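Local coordinates for protein gamma-D-glutamyl-L-lysine dipeptidyl-peptidase (PDB 3H41) that probably cleaves the gamma-D-glutamyl-L-lysine bond of murein peptides, releasing L-Ala-gamma-D-Glu as a cysteine peptidase of the NlpC/P60 (C40) family, at residues Asp12-Thr17 and Val37-Trp42; Leu66-Thr71 and His85-Pro90; Val120-Pro125 and Tyr144-Pro149; Gly242-Lys247 and Gly305-Leu310. All blocks are in the same frame, centred on the assembly; numbering follows the deposited sequence.

Interaction 1. Residues Asp12-Thr17 and Val37-Trp42; sequences DVSAAT and VDLWKW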
# COMPACT_ATOMS: atom_id res chain seq x y z
N ASP A 12 3.26 12.47 -6.31
CA ASP A 12 2.35 13.54 -6.69
C ASP A 12 1.08 12.99 -7.32
O ASP A 12 0.29 13.75 -7.86
CB ASP A 12 3.05 14.56 -7.62
CG ASP A 12 2.26 15.87 -7.78
OD1 ASP A 12 1.75 16.39 -6.77
OD2 ASP A 12 2.12 16.39 -8.92
N VAL A 13 0.86 11.67 -7.20
CA VAL A 13 -0.35 11.05 -7.74
C VAL A 13 -0.95 10.22 -6.63
O VAL A 13 -0.30 9.93 -5.59
CB VAL A 13 -0.06 10.19 -9.05
CG1 VAL A 13 0.23 11.12 -10.22
CG2 VAL A 13 1.08 9.18 -8.83
N SER A 14 -2.20 9.82 -6.80
CA SER A 14 -2.88 9.06 -5.73
C SER A 14 -2.06 7.82 -5.37
O SER A 14 -1.78 7.56 -4.19
CB SER A 14 -4.30 8.71 -6.09
OG SER A 14 -4.32 7.98 -7.31
N ALA A 15 -1.64 7.08 -6.38
CA ALA A 15 -0.65 6.04 -6.19
C ALA A 15 0.23 5.87 -7.44
O ALA A 15 -0.27 5.86 -8.59
CB ALA A 15 -1.30 4.73 -5.74
N ALA A 16 1.54 5.87 -7.19
CA ALA A 16 2.55 5.62 -8.24
C ALA A 16 2.94 4.15 -8.24
O ALA A 16 3.22 3.57 -7.21
CB ALA A 16 3.79 6.47 -8.05
N THR A 17 3.05 3.59 -9.44
CA THR A 17 3.45 2.21 -9.62
C THR A 17 4.91 2.21 -10.05
O THR A 17 5.28 2.93 -10.98
CB THR A 17 2.56 1.60 -10.69
OG1 THR A 17 1.20 1.67 -10.23
CG2 THR A 17 2.93 0.13 -10.96
N VAL A 37 -3.21 9.87 -12.34
CA VAL A 37 -3.46 8.48 -12.70
C VAL A 37 -4.95 8.22 -12.83
O VAL A 37 -5.76 8.97 -12.30
CB VAL A 37 -2.87 7.51 -11.65
CG1 VAL A 37 -1.33 7.63 -11.61
CG2 VAL A 37 -3.46 7.67 -10.23
N ASP A 38 -5.32 7.12 -13.51
CA ASP A 38 -6.65 6.54 -13.35
C ASP A 38 -6.55 5.04 -13.12
O ASP A 38 -6.52 4.25 -14.06
CB ASP A 38 -7.53 6.86 -14.57
CG ASP A 38 -8.97 6.39 -14.38
OD1 ASP A 38 -9.30 5.59 -13.45
OD2 ASP A 38 -9.78 6.84 -15.18
N LEU A 39 -6.45 4.67 -11.86
CA LEU A 39 -6.13 3.29 -11.50
C LEU A 39 -7.32 2.35 -11.57
O LEU A 39 -7.12 1.13 -11.69
CB LEU A 39 -5.50 3.23 -10.10
CG LEU A 39 -4.12 3.94 -10.02
CD1 LEU A 39 -3.54 3.96 -8.61
CD2 LEU A 39 -3.12 3.32 -10.99
N TRP A 40 -8.55 2.86 -11.47
CA TRP A 40 -9.72 2.04 -11.77
C TRP A 40 -9.78 1.71 -13.27
O TRP A 40 -10.02 0.57 -13.66
CB TRP A 40 -11.04 2.66 -11.30
CG TRP A 40 -11.18 2.81 -9.82
CD1 TRP A 40 -11.47 3.95 -9.16
CD2 TRP A 40 -11.02 1.79 -8.79
NE1 TRP A 40 -11.54 3.74 -7.82
CE2 TRP A 40 -11.25 2.42 -7.56
CE3 TRP A 40 -10.73 0.43 -8.80
CZ2 TRP A 40 -11.18 1.75 -6.36
CZ3 TRP A 40 -10.68 -0.26 -7.59
CH2 TRP A 40 -10.89 0.41 -6.38
N LYS A 41 -9.57 2.70 -14.13
CA LYS A 41 -9.41 2.41 -15.55
C LYS A 41 -8.31 1.39 -15.82
O LYS A 41 -8.51 0.46 -16.60
CB LYS A 41 -9.11 3.65 -16.36
CG LYS A 41 -9.04 3.37 -17.85
CD LYS A 41 -8.51 4.57 -18.66
CE LYS A 41 -9.58 5.33 -19.38
NZ LYS A 41 -8.98 6.01 -20.57
N TRP A 42 -7.16 1.54 -15.18
CA TRP A 42 -6.06 0.61 -15.39
C TRP A 42 -6.44 -0.84 -15.06
O TRP A 42 -6.37 -1.73 -15.92
CB TRP A 42 -4.87 1.00 -14.56
CG TRP A 42 -3.67 0.13 -14.75
CD1 TRP A 42 -3.12 -0.25 -15.94
CD2 TRP A 42 -2.82 -0.37 -13.73
NE1 TRP A 42 -2.00 -1.01 -15.71
CE2 TRP A 42 -1.78 -1.08 -14.37
CE3 TRP A 42 -2.85 -0.34 -12.32
CZ2 TRP A 42 -0.78 -1.74 -13.66
CZ3 TRP A 42 -1.87 -0.97 -11.62
CH2 TRP A 42 -0.83 -1.66 -12.27
O HOH W 1 -3.38 10.98 -9.32
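V13 and V37 mark the nearest approach of the two backbones, with their CA atoms 6.4 Å apart. From there the chains diverge: 12-17 runs on into the strand that starts at A15, while 37-42 turns into a helix at L39. A water joins the two backbones near this point, accepting from S14 N at 3.0 Å and from V37 N. The helix start is capped by D38, whose OD1 accepts from K41 N at 3.0 Å, met from above the carboxylate plane; this is a classic N-cap for an aspartate.

V37 carries most of the side-chain contact. Its CG1 lies beside the backbone N, anti to the carbonyl carbon (chi1 -64°), and meets V13 CB at 3.8 Å, the two valines crossing at about a right angle. The other branch, CG2, comes to 3.1 Å from S14 OG, a tight meeting of methyl and hydroxyl. Two residues on, at the start of the helix, L39 sends CD1 against A15 CB at 3.7 Å; the small alanine lets the leucine come close to the strand. At the far end T17 OG1 approaches the W42 ring obliquely, 4.3 Å from CZ3, while its hydrogen bond goes to Q63. W42 NE1 is held by D29, which fixes the indole from its other end.

Branched and small apolar residues suit this buried seam, where a helix leans its leucine and tryptophan on a strand. The strand 15-19 pairs antiparallel with 60-65, a two-stranded ribbon whose far end carries the substrate-binding E61, and the side chain of T17 lies about 9 Å from the bound alanine.

Interaction 2. Residues Leu66-Thr71 and His85-Pro90; sequences LGQEVT and HGQPTP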
# COMPACT_ATOMS: atom_id res chain seq x y z
N LEU A 66 0.33 9.01 -2.71
CA LEU A 66 0.37 10.47 -2.65
C LEU A 66 1.04 10.94 -1.36
O LEU A 66 0.66 10.51 -0.25
CB LEU A 66 -1.04 11.04 -2.74
CG LEU A 66 -1.10 12.56 -2.73
CD1 LEU A 66 -0.72 13.09 -4.08
CD2 LEU A 66 -2.55 13.00 -2.30
N GLY A 67 2.03 11.81 -1.51
CA GLY A 67 2.75 12.35 -0.37
C GLY A 67 3.88 11.54 0.23
O GLY A 67 4.64 12.06 1.05
N GLN A 68 4.01 10.26 -0.15
CA GLN A 68 5.09 9.43 0.35
C GLN A 68 6.42 9.98 -0.18
O GLN A 68 6.48 10.48 -1.32
CB GLN A 68 4.88 7.96 -0.07
CG GLN A 68 5.68 6.94 0.72
CD GLN A 68 5.05 5.52 0.74
OE1 GLN A 68 4.03 5.23 0.05
NE2 GLN A 68 5.65 4.65 1.55
N GLU A 69 7.44 9.95 0.69
CA GLU A 69 8.75 10.49 0.34
C GLU A 69 9.59 9.42 -0.34
O GLU A 69 9.54 8.25 0.03
CB GLU A 69 9.48 10.96 1.58
CG GLU A 69 10.75 11.77 1.27
CD GLU A 69 11.39 12.37 2.53
OE1 GLU A 69 10.65 12.88 3.40
OE2 GLU A 69 12.63 12.34 2.65
N VAL A 70 10.38 9.83 -1.32
CA VAL A 70 11.29 8.96 -2.00
C VAL A 70 12.67 9.64 -2.11
O VAL A 70 12.76 10.87 -2.06
CB VAL A 70 10.79 8.57 -3.44
CG1 VAL A 70 9.33 8.00 -3.41
CG2 VAL A 70 10.93 9.73 -4.43
N THR A 71 13.70 8.82 -2.27
CA THR A 71 15.02 9.29 -2.67
C THR A 71 15.23 8.98 -4.15
O THR A 71 15.15 7.81 -4.54
CB THR A 71 16.14 8.63 -1.83
OG1 THR A 71 15.90 8.85 -0.43
CG2 THR A 71 17.61 9.14 -2.30
N HIS A 85 10.60 5.46 0.86
CA HIS A 85 10.82 5.45 2.29
C HIS A 85 9.58 4.81 2.92
O HIS A 85 8.44 5.04 2.47
CB HIS A 85 10.96 6.87 2.84
CG HIS A 85 12.13 7.65 2.31
ND1 HIS A 85 12.57 8.82 2.90
CD2 HIS A 85 12.97 7.42 1.27
CE1 HIS A 85 13.62 9.28 2.23
NE2 HIS A 85 13.87 8.45 1.23
N GLY A 86 9.81 4.02 3.95
CA GLY A 86 8.72 3.46 4.73
C GLY A 86 8.22 2.12 4.24
O GLY A 86 7.24 1.60 4.76
N GLN A 87 8.93 1.56 3.26
CA GLN A 87 8.65 0.23 2.77
C GLN A 87 9.89 -0.62 2.94
O GLN A 87 10.73 -0.70 2.05
CB GLN A 87 8.17 0.29 1.32
CG GLN A 87 6.79 0.96 1.19
CD GLN A 87 6.17 0.76 -0.18
OE1 GLN A 87 6.73 0.07 -1.04
NE2 GLN A 87 5.01 1.40 -0.41
N PRO A 88 10.04 -1.22 4.12
CA PRO A 88 11.32 -1.92 4.38
C PRO A 88 11.58 -3.13 3.47
O PRO A 88 10.65 -3.86 3.10
CB PRO A 88 11.18 -2.37 5.83
CG PRO A 88 10.18 -1.42 6.43
CD PRO A 88 9.19 -1.21 5.32
N THR A 89 12.83 -3.29 3.07
CA THR A 89 13.25 -4.42 2.27
C THR A 89 14.73 -4.69 2.53
O THR A 89 15.50 -3.74 2.70
CB THR A 89 13.04 -4.17 0.76
OG1 THR A 89 13.72 -5.19 0.01
CG2 THR A 89 13.48 -2.75 0.33
N PRO A 90 15.13 -5.97 2.58
CA PRO A 90 16.57 -6.26 2.68
C PRO A 90 17.36 -5.83 1.45
O PRO A 90 18.59 -5.83 1.50
CB PRO A 90 16.63 -7.79 2.82
CG PRO A 90 15.34 -8.28 2.27
CD PRO A 90 14.32 -7.19 2.57
O HOH W 2 3.95 2.07 2.54
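H85 meets E69 and T71 with its CG anti to the carbonyl carbon, beside the backbone N (chi1 -63°), which directs CG toward the 69-71 strand. Q68, from the 66-71 segment, has CG anti to its own backbone N (chi1 -163°) and an extended chain beyond it, long enough to bring the amide to the H85 backbone.

The histidine is gripped at both its backbone and its ring. H85 N donates to E69 O at 3.1 Å, and H85 O accepts from Q68 NE2 at 3.0 Å, the donor lying nearly along the C=O axis. At the ring, NE2 donates to T71 OG1 at 2.7 Å, with the hydroxyl oxygen in the ring plane. One face of the imidazole lies over the peptide between E69 and V70, and the E69 carboxylate, turned 46° from the ring, places OE2 3.2 Å from CE1. A water accepts from both Q68 NE2 and Q87 NE2, joining two glutamine side chains that cross at about a right angle. Glycine suits position 86 because its backbone has a positive phi, where a side chain would press on the preceding carbonyl oxygen.

Outside the pair, E69 OE2 also takes a salt bridge from K8, and Q87 is held by T62 and Q63 close to the substrate-binding Y96. The ring carries a proton on NE2 in its bond to T71 OG1, and E94, bonded to the same OG1, is a second shell that positions the hydroxyl. Polar contacts more than apolar packing thus tie the loop after strand 79-84 to the start of strand 69-76 within the first SH3-like domain.

Interaction 3. Residues Val120-Pro125 and Tyr144-Pro149; sequences VLVTKP and YNTRLP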
# COMPACT_ATOMS: atom_id res chain seq x y z
N VAL A 120 -3.51 13.94 8.59
CA VAL A 120 -4.74 13.23 8.41
C VAL A 120 -4.40 11.95 7.67
O VAL A 120 -3.65 11.98 6.68
CB VAL A 120 -5.75 14.05 7.56
CG1 VAL A 120 -7.02 13.21 7.26
CG2 VAL A 120 -6.12 15.36 8.28
N LEU A 121 -4.89 10.84 8.19
CA LEU A 121 -4.71 9.53 7.57
C LEU A 121 -6.06 9.15 6.98
O LEU A 121 -7.09 9.22 7.66
CB LEU A 121 -4.25 8.49 8.59
CG LEU A 121 -3.88 7.14 7.92
CD1 LEU A 121 -2.52 6.67 8.24
CD2 LEU A 121 -4.92 6.13 8.38
N VAL A 122 -6.09 8.80 5.70
CA VAL A 122 -7.33 8.48 5.05
C VAL A 122 -7.72 7.06 5.52
O VAL A 122 -6.92 6.14 5.41
CB VAL A 122 -7.15 8.52 3.53
CG1 VAL A 122 -8.39 8.02 2.82
CG2 VAL A 122 -6.81 9.91 3.09
N THR A 123 -8.94 6.89 6.02
CA THR A 123 -9.33 5.68 6.74
C THR A 123 -10.48 4.90 6.09
O THR A 123 -10.97 3.93 6.65
CB THR A 123 -9.67 6.00 8.22
OG1 THR A 123 -10.59 7.10 8.28
CG2 THR A 123 -8.38 6.35 8.98
N LYS A 124 -10.95 5.34 4.94
CA LYS A 124 -11.82 4.55 4.08
C LYS A 124 -11.01 3.98 2.90
O LYS A 124 -9.96 4.50 2.55
CB LYS A 124 -12.96 5.40 3.54
CG LYS A 124 -13.89 5.91 4.63
CD LYS A 124 -14.84 4.81 5.06
CE LYS A 124 -15.98 5.37 5.93
NZ LYS A 124 -15.45 5.90 7.23
N PRO A 125 -11.52 2.93 2.24
CA PRO A 125 -10.74 2.29 1.16
C PRO A 125 -10.19 3.25 0.11
O PRO A 125 -9.01 3.21 -0.26
CB PRO A 125 -11.75 1.32 0.54
CG PRO A 125 -12.66 0.97 1.71
CD PRO A 125 -12.83 2.27 2.45
N TYR A 144 -6.91 4.80 1.07
CA TYR A 144 -6.64 4.36 2.43
C TYR A 144 -5.14 4.45 2.65
O TYR A 144 -4.32 4.05 1.81
CB TYR A 144 -7.10 2.90 2.61
CG TYR A 144 -6.92 2.43 4.03
CD1 TYR A 144 -7.79 2.85 5.02
CD2 TYR A 144 -5.83 1.64 4.40
CE1 TYR A 144 -7.62 2.45 6.34
CE2 TYR A 144 -5.64 1.25 5.74
CZ TYR A 144 -6.55 1.68 6.71
OH TYR A 144 -6.42 1.36 8.06
N ASN A 145 -4.77 5.00 3.80
CA ASN A 145 -3.38 5.03 4.28
C ASN A 145 -2.55 6.18 3.72
O ASN A 145 -1.36 6.27 4.00
CB ASN A 145 -2.65 3.71 4.04
CG ASN A 145 -1.37 3.59 4.87
OD1 ASN A 145 -1.35 3.95 6.06
ND2 ASN A 145 -0.29 3.11 4.23
N THR A 146 -3.17 7.03 2.90
CA THR A 146 -2.58 8.32 2.47
C THR A 146 -2.49 9.23 3.70
O THR A 146 -3.43 9.27 4.50
CB THR A 146 -3.45 8.96 1.38
OG1 THR A 146 -3.54 8.07 0.22
CG2 THR A 146 -2.92 10.37 0.98
N ARG A 147 -1.34 9.89 3.89
CA ARG A 147 -1.14 10.82 4.98
C ARG A 147 -0.79 12.18 4.42
O ARG A 147 0.14 12.30 3.64
CB ARG A 147 -0.01 10.39 5.91
CG ARG A 147 -0.19 9.02 6.54
CD ARG A 147 0.68 7.96 5.82
NE ARG A 147 0.47 6.65 6.42
CZ ARG A 147 0.97 6.27 7.60
NH1 ARG A 147 1.77 7.06 8.31
NH2 ARG A 147 0.68 5.08 8.08
N LEU A 148 -1.55 13.21 4.81
CA LEU A 148 -1.26 14.57 4.41
C LEU A 148 -1.29 15.51 5.62
O LEU A 148 -2.13 15.34 6.53
CB LEU A 148 -2.24 15.04 3.35
CG LEU A 148 -2.23 14.25 2.03
CD1 LEU A 148 -3.52 14.51 1.26
CD2 LEU A 148 -1.01 14.54 1.16
N PRO A 149 -0.39 16.50 5.64
CA PRO A 149 -0.37 17.39 6.82
C PRO A 149 -1.71 18.10 7.06
O PRO A 149 -2.34 18.60 6.12
CB PRO A 149 0.70 18.42 6.45
CG PRO A 149 1.55 17.78 5.42
CD PRO A 149 0.66 16.84 4.68
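L121 CD1 lies over one face of the R147 guanidinium, 3.5 Å from NE, the two side chains running side by side and pointing the same way. R147 is steadied by N145, whose OD1 receives both NH2 (3.1 Å) and NE from one face of its amide plane, while NH1 is bonded to Q181. A leucine suits the spot because its methyl can press on the flat cation without competing for these bonds. On the other side of the strand, V122 CG2 packs on T146 CB at 3.9 Å.

The backbones beneath form an antiparallel ladder: V120 and L148 are a hydrogen-bonded pair, L121 and R147 a non-hydrogen-bonded one. V122 N then donates to T146 O, and N145 N to V122 O at 2.9 Å. These strands belong to the SH3b-type beta domain of the protein, and their sheet extends through 157-161 and 175-178.

Further along, Y144 sets its ring edge against T123 C and K124 O, with CD1 3.5 Å from T123 C. Y144 N donates to P125 O at 3.0 Å. Its hydroxyl is bonded to S226, and F199 meets the ring edge-to-face.

Interaction 4. Residues Gly242-Lys247 and Gly305-Leu310; sequences GVAVDK and GARRYL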
# COMPACT_ATOMS: atom_id res chain seq x y z
N GLY A 242 9.10 -9.73 13.11
CA GLY A 242 8.18 -10.04 14.19
C GLY A 242 8.58 -11.31 14.94
O GLY A 242 9.66 -11.82 14.74
N VAL A 243 7.70 -11.84 15.76
CA VAL A 243 8.00 -12.97 16.62
C VAL A 243 7.38 -14.28 16.08
O VAL A 243 6.19 -14.37 15.77
CB VAL A 243 7.53 -12.69 18.08
CG1 VAL A 243 7.79 -13.88 18.99
CG2 VAL A 243 8.25 -11.47 18.63
N ALA A 244 8.22 -15.29 15.95
CA ALA A 244 7.77 -16.59 15.50
C ALA A 244 6.67 -17.16 16.35
O ALA A 244 6.76 -17.14 17.57
CB ALA A 244 8.98 -17.56 15.47
N VAL A 245 5.61 -17.69 15.72
CA VAL A 245 4.46 -18.25 16.43
C VAL A 245 4.27 -19.69 15.94
O VAL A 245 4.37 -19.96 14.75
CB VAL A 245 3.16 -17.44 16.12
CG1 VAL A 245 1.92 -18.12 16.74
CG2 VAL A 245 3.28 -15.99 16.62
N ASP A 246 3.99 -20.61 16.87
CA ASP A 246 3.78 -22.02 16.50
C ASP A 246 2.31 -22.27 16.20
O ASP A 246 1.43 -21.58 16.72
CB ASP A 246 4.33 -22.97 17.59
CG ASP A 246 3.52 -22.94 18.88
OD1 ASP A 246 2.36 -23.39 18.88
OD2 ASP A 246 4.06 -22.48 19.91
N LYS A 247 2.04 -23.24 15.34
CA LYS A 247 0.68 -23.51 14.83
C LYS A 247 -0.34 -23.60 15.97
O LYS A 247 -1.47 -23.09 15.84
CB LYS A 247 0.69 -24.80 14.00
CG LYS A 247 -0.67 -25.32 13.53
CD LYS A 247 -1.03 -24.92 12.11
CE LYS A 247 -2.25 -25.66 11.66
NZ LYS A 247 -3.37 -25.42 12.58
N GLY A 305 4.69 -21.34 8.46
CA GLY A 305 4.91 -20.68 9.76
C GLY A 305 4.09 -19.40 9.92
O GLY A 305 3.32 -19.04 9.05
N ALA A 306 4.22 -18.77 11.08
CA ALA A 306 3.41 -17.61 11.42
C ALA A 306 4.25 -16.64 12.24
O ALA A 306 5.17 -17.07 12.98
CB ALA A 306 2.13 -18.04 12.16
N ARG A 307 3.96 -15.35 12.08
CA ARG A 307 4.67 -14.28 12.80
C ARG A 307 3.68 -13.35 13.51
O ARG A 307 2.59 -13.04 12.98
CB ARG A 307 5.46 -13.46 11.79
CG ARG A 307 6.64 -14.17 11.21
CD ARG A 307 7.80 -14.10 12.23
NE ARG A 307 8.69 -15.21 12.10
CZ ARG A 307 9.97 -15.18 12.44
NH1 ARG A 307 10.57 -14.09 12.92
NH2 ARG A 307 10.66 -16.28 12.27
N ARG A 308 4.08 -12.87 14.69
CA ARG A 308 3.28 -11.92 15.46
C ARG A 308 3.97 -10.56 15.54
O ARG A 308 5.15 -10.44 15.85
CB ARG A 308 2.97 -12.48 16.85
CG ARG A 308 2.06 -11.61 17.75
CD ARG A 308 1.62 -12.39 19.01
NE ARG A 308 0.95 -13.61 18.59
CZ ARG A 308 0.81 -14.71 19.30
NH1 ARG A 308 1.29 -14.80 20.55
NH2 ARG A 308 0.21 -15.75 18.75
N TYR A 309 3.21 -9.52 15.22
CA TYR A 309 3.75 -8.18 15.09
C TYR A 309 3.15 -7.25 16.15
O TYR A 309 3.65 -6.15 16.37
CB TYR A 309 3.49 -7.67 13.66
CG TYR A 309 4.51 -8.15 12.62
CD1 TYR A 309 5.63 -7.40 12.36
CD2 TYR A 309 4.31 -9.32 11.88
CE1 TYR A 309 6.58 -7.81 11.38
CE2 TYR A 309 5.24 -9.74 10.92
CZ TYR A 309 6.37 -8.98 10.67
OH TYR A 309 7.30 -9.37 9.71
N LEU A 310 2.08 -7.71 16.80
CA LEU A 310 1.44 -6.95 17.88
C LEU A 310 2.23 -7.15 19.16
O LEU A 310 2.64 -8.27 19.48
CB LEU A 310 0.03 -7.45 18.10
CG LEU A 310 -0.98 -7.13 17.01
CD1 LEU A 310 -2.32 -7.75 17.33
CD2 LEU A 310 -1.11 -5.62 16.85
O HOH W 3 6.30 -19.81 13.09
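This is an antiparallel strand pairing at the surface of the NlpC/P60 catalytic domain, where the short strand 243-245 adds the outermost ladder beside 303-308. V243 and R308 form a hydrogen-bonded pair, with V243 N donating to R308 O at 2.9 Å and R308 N to V243 O at 2.8 Å. A244 and R307 follow as a non-hydrogen-bonded pair, and V245 N donates to A306 O at 2.8 Å. A water bridges V245 O and A306 N where the strands part.

On the face of A244 and R307, the arginine chain bends at chi2 (-80°), which brings CD near G242 O and V243 C. The guanidinium beyond lays one face over the A244 backbone, and NH1 donates to G242 O at 3.0 Å from above the carbonyl plane. A small alanine leaves room for this flat group.

The other face belongs to V243, V245, A306 and R308. V245 CG2 touches R308 CB at 3.5 Å and lies over the guanidinium face, the side chains crossing at about a right angle, while V245 CB packs on A306 CB. The charge of R308 is met by a salt bridge to D254, with NH2 also bonded to H249 O.

G242 CA sits over the face of the Y309 ring, 4.0 Å from its centroid, in a CH-pi contact. Glycine fits here because its phi is positive (72°) and a CB would clash with R308 O. The Y309 hydroxyl is bonded to Q238 O. The arrangement is an edge strand closing one side of the antiparallel sheet of the papain-like NlpC/P60 fold, the sheet that also carries H269 and H281, the histidines inferred to be catalytic.

In the fold
Interactions 1, 2 and 3 form a connected group, while interaction 4 stands apart in the catalytic domain. Interactions 1 and 2 have centres about 17 Å apart and touch through L66, whose backbone N lies 3.0 Å from S14 O, a probable hydrogen bond. The same leucine packs on interaction 3, with CD2 4.0 Å from L148 CD1, so it joins the two SH3-like regions. Interaction 4 lies about 34 Å from interaction 1, centre to centre, on the opposite side of the chain's centre. The bound dipeptide lies between: the side chain of Q87 is about 7 Å from the alanine, and that of Y309 about 11 Å from the D-glutamate.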